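Local coordinates for nitroalkane oxidase (Podospora anserina, PDB 3MKH), which oxidises primary and secondary nitroalkanes to aldehydes or ketones with FAD, consuming oxygen and releasing nitrite and hydrogen peroxide, at residues A[168-173]-A[228-233]; A[224-229]-A[239-244]. All blocks are in the same frame, centred on the assembly; numbering follows the deposited sequence.

Contact 1. Residues A[168-173]-A[228-233]; sequences KMWATN and RHVATP. With FAD (flavin-adenine dinucleotide), chain E.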
loop_
_atom_site.group_PDB
_atom_site.type_symbol
_atom_site.label_atom_id
_atom_site.label_comp_id
_atom_site.label_asym_id
_atom_site.label_seq_id
_atom_site.Cartn_x
_atom_site.Cartn_y
_atom_site.Cartn_z
ATOM N N LYS A 168 6.518 24.167 27.177
ATOM C CA LYS A 168 5.545 23.621 26.255
ATOM C C LYS A 168 6.076 23.866 24.858
ATOM O O LYS A 168 6.887 24.756 24.652
ATOM C CB LYS A 168 4.200 24.338 26.445
ATOM C CG LYS A 168 3.520 24.020 27.788
ATOM C CD LYS A 168 3.086 22.553 27.848
ATOM C CE LYS A 168 2.134 22.261 29.045
ATOM N NZ LYS A 168 1.842 20.781 29.086
ATOM N N MET A 169 5.626 23.075 23.894
ATOM C CA MET A 169 6.064 23.270 22.518
ATOM C C MET A 169 4.940 22.811 21.611
ATOM O O MET A 169 4.166 21.929 21.996
ATOM C CB MET A 169 7.336 22.451 22.259
ATOM C CG MET A 169 7.973 22.663 20.877
ATOM S SD MET A 169 9.561 21.783 20.777
ATOM C CE MET A 169 9.986 22.000 19.044
ATOM N N TRP A 170 4.835 23.447 20.446
ATOM C CA TRP A 170 3.867 23.108 19.402
ATOM C C TRP A 170 2.453 23.641 19.659
ATOM O O TRP A 170 1.563 23.437 18.839
ATOM C CB TRP A 170 3.794 21.594 19.155
ATOM C CG TRP A 170 5.093 20.938 18.703
ATOM C CD1 TRP A 170 5.869 20.077 19.433
ATOM C CD2 TRP A 170 5.730 21.066 17.427
ATOM N NE1 TRP A 170 6.963 19.688 18.697
ATOM C CE2 TRP A 170 6.896 20.269 17.459
ATOM C CE3 TRP A 170 5.437 21.784 16.260
ATOM C CZ2 TRP A 170 7.766 20.171 16.375
ATOM C CZ3 TRP A 170 6.307 21.684 15.181
ATOM C CH2 TRP A 170 7.454 20.879 15.246
ATOM N N ALA A 171 2.235 24.304 20.788
ATOM C CA ALA A 171 0.879 24.710 21.142
ATOM C C ALA A 171 0.479 25.966 20.387
ATOM O O ALA A 171 0.854 27.095 20.733
ATOM C CB ALA A 171 0.732 24.887 22.638
ATOM N N THR A 172 -0.289 25.749 19.335
ATOM C CA THR A 172 -0.603 26.799 18.390
ATOM C C THR A 172 -1.227 28.023 19.066
ATOM O O THR A 172 -2.186 27.894 19.825
ATOM C CB THR A 172 -1.545 26.253 17.304
ATOM O OG1 THR A 172 -0.933 25.115 16.681
ATOM C CG2 THR A 172 -1.835 27.309 16.272
ATOM N N ASN A 173 -0.668 29.199 18.780
ATOM C CA ASN A 173 -1.157 30.482 19.298
ATOM C C ASN A 173 -0.713 30.845 20.722
ATOM O O ASN A 173 -0.961 31.968 21.159
ATOM C CB ASN A 173 -2.705 30.565 19.280
ATOM C CG ASN A 173 -3.307 30.586 17.887
ATOM O OD1 ASN A 173 -4.529 30.367 17.732
ATOM N ND2 ASN A 173 -2.500 30.872 16.880
ATOM N N ARG A 228 12.272 29.259 21.483
ATOM C CA ARG A 228 12.644 29.065 20.084
ATOM C C ARG A 228 11.419 29.044 19.205
ATOM O O ARG A 228 10.446 28.326 19.496
ATOM C CB ARG A 228 13.447 27.767 19.892
ATOM C CG ARG A 228 13.735 27.446 18.432
ATOM C CD ARG A 228 14.675 26.250 18.272
ATOM N NE ARG A 228 14.055 24.967 18.610
ATOM C CZ ARG A 228 13.550 24.117 17.716
ATOM N NH1 ARG A 228 13.567 24.416 16.425
ATOM N NH2 ARG A 228 13.019 22.967 18.113
ATOM N N HIS A 229 11.457 29.848 18.144
ATOM C CA HIS A 229 10.447 29.768 17.096
ATOM C C HIS A 229 10.791 28.567 16.226
ATOM O O HIS A 229 11.940 28.407 15.809
ATOM C CB HIS A 229 10.430 31.040 16.234
ATOM C CG HIS A 229 9.970 32.267 16.965
ATOM N ND1 HIS A 229 8.639 32.528 17.222
ATOM C CD2 HIS A 229 10.665 33.311 17.481
ATOM C CE1 HIS A 229 8.535 33.673 17.876
ATOM N NE2 HIS A 229 9.753 34.167 18.052
ATOM N N VAL A 230 9.788 27.743 15.931
ATOM C CA VAL A 230 9.989 26.506 15.181
ATOM C C VAL A 230 9.608 26.717 13.718
ATOM O O VAL A 230 8.462 27.050 13.404
ATOM C CB VAL A 230 9.120 25.355 15.765
ATOM C CG1 VAL A 230 9.423 24.025 15.063
ATOM C CG2 VAL A 230 9.333 25.230 17.281
ATOM N N ALA A 231 10.574 26.525 12.830
ATOM C CA ALA A 231 10.349 26.625 11.392
ATOM C C ALA A 231 9.810 25.280 10.881
ATOM O O ALA A 231 10.328 24.218 11.230
ATOM C CB ALA A 231 11.656 26.999 10.681
ATOM N N THR A 232 8.770 25.338 10.054
ATOM C CA THR A 232 8.043 24.146 9.616
ATOM C C THR A 232 7.906 24.195 8.083
ATOM O O THR A 232 7.900 25.278 7.502
ATOM C CB THR A 232 6.620 24.070 10.318
ATOM O OG1 THR A 232 5.846 25.230 9.988
ATOM C CG2 THR A 232 6.757 24.025 11.846
ATOM N N PRO A 233 7.816 23.026 7.412
ATOM C CA PRO A 233 7.783 23.038 5.937
ATOM C C PRO A 233 6.457 23.506 5.327
ATOM O O PRO A 233 6.440 23.906 4.164
ATOM C CB PRO A 233 8.048 21.570 5.572
ATOM C CG PRO A 233 7.544 20.812 6.728
ATOM C CD PRO A 233 7.858 21.653 7.946
HETATM P PA FAD E . 5.139 12.213 20.752
HETATM O O1A FAD E . 5.106 12.016 22.200
HETATM O O2A FAD E . 5.973 13.280 20.197
HETATM O O5B FAD E . 5.552 10.819 20.068
HETATM C C5B FAD E . 6.387 10.787 18.912
HETATM C C4B FAD E . 6.413 9.405 18.232
HETATM O O4B FAD E . 6.986 8.449 19.134
HETATM C C3B FAD E . 5.005 8.896 17.935
HETATM O O3B FAD E . 4.601 9.318 16.632
HETATM C C2B FAD E . 5.195 7.390 17.947
HETATM O O2B FAD E . 5.638 6.941 16.671
HETATM C C1B FAD E . 6.299 7.181 18.985
HETATM N N9A FAD E . 5.667 6.786 20.274
HETATM C C8A FAD E . 5.727 7.462 21.418
HETATM N N7A FAD E . 5.043 6.820 22.356
HETATM C C5A FAD E . 4.542 5.720 21.807
HETATM C C6A FAD E . 3.763 4.676 22.286
HETATM N N6A FAD E . 3.361 4.657 23.550
HETATM N N1A FAD E . 3.423 3.687 21.453
HETATM C C2A FAD E . 3.819 3.698 20.193
HETATM N N3A FAD E . 4.564 4.676 19.705
HETATM C C4A FAD E . 4.938 5.697 20.483
HETATM N N1 FAD E . -0.103 20.776 20.487
HETATM C C2 FAD E . -0.919 21.393 21.425
HETATM O O2 FAD E . -0.813 21.096 22.606
HETATM N N3 FAD E . -1.857 22.340 21.022
HETATM C C4 FAD E . -1.980 22.685 19.678
HETATM O O4 FAD E . -2.807 23.526 19.334
HETATM C C4X FAD E . -1.162 22.068 18.741
HETATM N N5 FAD E . -1.262 22.385 17.383
HETATM C C5X FAD E . -0.222 22.024 16.521
HETATM C C6 FAD E . -0.108 22.598 15.258
HETATM C C7 FAD E . 0.936 22.233 14.416
HETATM C C7M FAD E . 1.074 22.858 13.031
HETATM C C8 FAD E . 1.864 21.291 14.839
HETATM C C8M FAD E . 3.017 20.881 13.923
HETATM C C9 FAD E . 1.744 20.714 16.095
HETATM C C9A FAD E . 0.705 21.081 16.937
HETATM N N10 FAD E . 0.587 20.508 18.202
HETATM C C10 FAD E . -0.229 21.118 19.147
HETATM C "C1'" FAD E . 1.304 19.256 18.544
HETATM C "C2'" FAD E . 0.489 18.029 18.130
HETATM O "O2'" FAD E . -0.734 17.989 18.858
HETATM C "C3'" FAD E . 1.254 16.709 18.320
HETATM O "O3'" FAD E . 0.503 15.669 17.711
HETATM C "C4'" FAD E . 1.488 16.333 19.790
HETATM O "O4'" FAD E . 2.601 17.046 20.310
HETATM C "C5'" FAD E . 1.760 14.830 19.920
HETATM O "O5'" FAD E . 2.833 14.421 19.071
HETATM P P FAD E . 3.124 12.876 18.808
HETATM O O1P FAD E . 1.845 12.211 18.532
HETATM O O2P FAD E . 4.205 12.757 17.830
HETATM O O3P FAD E . 3.616 12.394 20.267
#
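Trp170 and Met169 meet Val230 through its two methyl groups, CG1 against the indole and CG2 against the methionine tip. The tryptophan begins beside the cofactor: its CB lies 3.5 Å from FAD N10 and equally near C1' of the ribityl chain. CG stands beside the backbone N, anti to the carbonyl carbon (chi1 -60°), still within van der Waals range of C1'. Further out, the six-membered ring follows the dimethylbenzene end of the flavin, CE3 lying 3.5 Å from FAD C8M and CZ3 only slightly farther from that methyl. CZ3 also begins the protein contact, with Thr232 CG2 at the ring edge near its plane, and CH2 completes it, 3.7 Å from Val230 CG1. Val230 CG1 and the flavin methyl lie to opposite sides of the indole plane.

Met169 runs out fully extended, its CG anti to the backbone N (chi1 -175°). Its CE sits 3.5 Å above the plane of the Trp170 ring, toward the rim, on the same side as Val230 CG1. Met169 CE also touches Val230 CG2 and approaches Arg228 NH2 to 3.3 Å. The guanidinium, whose NH2 forms a salt bridge with Asp380 of the second subunit, therefore has an apolar neighbour from its own chain.

Residues 170-172 line the isoalloxazine: Trp170 O is 2.9 Å from FAD C10, Thr172 N makes a weak hydrogen bond to FAD O4, and the side-chain oxygen Thr172 OG1 lies 2.8 Å from FAD N5. Ile376 of the second subunit also packs on Trp170, placing the cluster at a subunit interface. A Trp-x-Thr segment set against the flavin in this way is characteristic of the β-domain FAD site of the acyl-CoA dehydrogenase fold.

Contact 2. Residues A[224-229]-A[239-244]; sequences FEVLRH and SGPHVR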
loop_
_atom_site.group_PDB
_atom_site.type_symbol
_atom_site.label_atom_id
_atom_site.label_comp_id
_atom_site.label_asym_id
_atom_site.label_seq_id
_atom_site.Cartn_x
_atom_site.Cartn_y
_atom_site.Cartn_z
ATOM N N PHE A 224 6.745 34.455 31.282
ATOM C CA PHE A 224 6.526 33.771 30.004
ATOM C C PHE A 224 7.666 34.114 29.060
ATOM O O PHE A 224 8.049 35.279 28.939
ATOM C CB PHE A 224 5.180 34.164 29.381
ATOM C CG PHE A 224 4.869 33.436 28.086
ATOM C CD1 PHE A 224 5.172 34.012 26.863
ATOM C CD2 PHE A 224 4.280 32.178 28.100
ATOM C CE1 PHE A 224 4.896 33.340 25.657
ATOM C CE2 PHE A 224 3.988 31.503 26.907
ATOM C CZ PHE A 224 4.305 32.091 25.684
ATOM N N GLU A 225 8.208 33.110 28.384
ATOM C CA GLU A 225 9.288 33.363 27.429
ATOM C C GLU A 225 9.210 32.428 26.237
ATOM O O GLU A 225 8.999 31.227 26.399
ATOM C CB GLU A 225 10.660 33.219 28.105
ATOM C CG GLU A 225 11.835 33.711 27.229
ATOM C CD GLU A 225 13.205 33.380 27.814
ATOM O OE1 GLU A 225 13.275 33.062 29.023
ATOM O OE2 GLU A 225 14.213 33.430 27.066
ATOM N N VAL A 226 9.354 32.982 25.040
ATOM C CA VAL A 226 9.556 32.168 23.852
ATOM C C VAL A 226 11.029 31.757 23.791
ATOM O O VAL A 226 11.918 32.604 23.733
ATOM C CB VAL A 226 9.152 32.916 22.574
ATOM C CG1 VAL A 226 9.540 32.104 21.326
ATOM C CG2 VAL A 226 7.644 33.216 22.598
ATOM N N LEU A 227 11.286 30.453 23.828
ATOM C CA LEU A 227 12.655 29.953 23.788
ATOM C C LEU A 227 13.135 29.795 22.349
ATOM O O LEU A 227 14.273 30.123 22.042
ATOM C CB LEU A 227 12.774 28.612 24.519
ATOM C CG LEU A 227 12.411 28.612 26.013
ATOM C CD1 LEU A 227 12.609 27.222 26.592
ATOM C CD2 LEU A 227 13.264 29.641 26.763
ATOM N N ARG A 228 12.272 29.259 21.483
ATOM C CA ARG A 228 12.644 29.065 20.084
ATOM C C ARG A 228 11.419 29.044 19.205
ATOM O O ARG A 228 10.446 28.326 19.496
ATOM C CB ARG A 228 13.447 27.767 19.892
ATOM C CG ARG A 228 13.735 27.446 18.432
ATOM C CD ARG A 228 14.675 26.250 18.272
ATOM N NE ARG A 228 14.055 24.967 18.610
ATOM C CZ ARG A 228 13.550 24.117 17.716
ATOM N NH1 ARG A 228 13.567 24.416 16.425
ATOM N NH2 ARG A 228 13.019 22.967 18.113
ATOM N N HIS A 229 11.457 29.848 18.144
ATOM C CA HIS A 229 10.447 29.768 17.096
ATOM C C HIS A 229 10.791 28.567 16.226
ATOM O O HIS A 229 11.940 28.407 15.809
ATOM C CB HIS A 229 10.430 31.040 16.234
ATOM C CG HIS A 229 9.970 32.267 16.965
ATOM N ND1 HIS A 229 8.639 32.528 17.222
ATOM C CD2 HIS A 229 10.665 33.311 17.481
ATOM C CE1 HIS A 229 8.535 33.673 17.876
ATOM N NE2 HIS A 229 9.753 34.167 18.052
ATOM N N SER A 239 2.032 29.777 14.515
ATOM C CA SER A 239 3.024 29.921 15.581
ATOM C C SER A 239 2.726 28.988 16.768
ATOM O O SER A 239 1.756 29.185 17.490
ATOM C CB SER A 239 3.079 31.376 16.062
ATOM O OG SER A 239 4.004 31.528 17.127
ATOM N N GLY A 240 3.577 27.991 16.977
ATOM C CA GLY A 240 3.468 27.135 18.152
ATOM C C GLY A 240 4.846 26.891 18.723
ATOM O O GLY A 240 5.382 25.797 18.613
ATOM N N PRO A 241 5.443 27.935 19.320
ATOM C CA PRO A 241 6.863 27.892 19.684
ATOM C C PRO A 241 7.189 27.046 20.914
ATOM O O PRO A 241 6.301 26.612 21.654
ATOM C CB PRO A 241 7.197 29.370 19.942
ATOM C CG PRO A 241 5.864 29.978 20.316
ATOM C CD PRO A 241 4.861 29.280 19.478
ATOM N N HIS A 242 8.481 26.792 21.112
ATOM C CA HIS A 242 8.954 26.203 22.354
ATOM C C HIS A 242 8.981 27.356 23.350
ATOM O O HIS A 242 9.670 28.366 23.117
ATOM C CB HIS A 242 10.348 25.610 22.132
ATOM C CG HIS A 242 10.962 25.002 23.358
ATOM N ND1 HIS A 242 12.271 24.567 23.393
ATOM C CD2 HIS A 242 10.452 24.769 24.591
ATOM C CE1 HIS A 242 12.537 24.079 24.593
ATOM N NE2 HIS A 242 11.449 24.196 25.340
ATOM N N VAL A 243 8.210 27.237 24.436
ATOM C CA VAL A 243 8.032 28.348 25.383
ATOM C C VAL A 243 8.256 27.869 26.805
ATOM O O VAL A 243 8.308 26.664 27.054
ATOM C CB VAL A 243 6.615 28.959 25.308
ATOM C CG1 VAL A 243 6.317 29.436 23.910
ATOM C CG2 VAL A 243 5.544 27.924 25.777
ATOM N N ARG A 244 8.387 28.808 27.739
ATOM C CA ARG A 244 8.545 28.464 29.157
ATOM C C ARG A 244 7.662 29.337 30.057
ATOM O O ARG A 244 7.658 30.568 29.955
ATOM C CB ARG A 244 10.015 28.556 29.604
ATOM C CG ARG A 244 10.242 28.153 31.065
ATOM C CD ARG A 244 11.700 28.381 31.521
ATOM N NE ARG A 244 12.653 27.515 30.828
ATOM C CZ ARG A 244 13.816 27.927 30.331
ATOM N NH1 ARG A 244 14.182 29.199 30.440
ATOM N NH2 ARG A 244 14.614 27.066 29.714
HETATM O O HOH W 1 12.197 31.738 30.855
HETATM O O HOH W 2 14.022 24.382 21.347
HETATM O O HOH W 3 6.433 31.315 16.227
#
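His242 O is gripped by two consecutive backbone amides, Leu227 N at 2.7 Å and Arg228 N at 3.2 Å. The first lies in the carbonyl plane; the second is tilted 16° from it. His242 N returns a bond to Arg228 O, while Glu225 and Arg244 form a regular hydrogen-bonded antiparallel pair. Leu227 and Arg228 facing one residue make a classic beta bulge, here in edge strand 224-228 where it pairs with strand 242-251. Leu227, with CG anti to the carbonyl carbon (chi1 -61°), lays CD1 over one face of the His242 imidazole, a CH-pi contact 3.7 Å from the ring centroid. The same methyl lies over the Arg244 guanidinium. Glu167 holds both polar groups, bonding His242 NE2 and forming a salt bridge with Arg244 NH2. A water joins Arg228 NE to His242 ND1, in plane with both groups.

On the face that carries Val226 and Val243, Phe224 CZ rests 3.8 Å from Val243 CG1, and Val226 CG1 meets Pro241 CB. An alanine in place of Phe224 would probably open a gap beside Val243 and leave Tyr245 without its edge-to-face ring partner. Beyond the paired strands, a water bridges His229 ND1 and Ser239 OG.

How the contacts relate
Contact 1 is the more buried and sits at the cofactor and the subunit interface, whereas contact 2 lies nearer the surface. They share Arg228 and His229, where strand 224-228 gives way to the loop containing Val230. Their chemistry differs accordingly: between 168-173 and 228-233 mainly side-chain carbons meet, while 224-229 and 239-244 are joined by backbone hydrogen bonds, with charged and water-linked groups on the face of Arg228, His242 and Arg244 and apolar side chains on that of Val226 and Val243. The two are stitched together by probable hydrogen bonds, Asn173 N to Ser239 O and Val243 N to Lys168 O, the latter extending the sheet from strand 242-251 to strand 161-168, which leads into the flavin-binding loop.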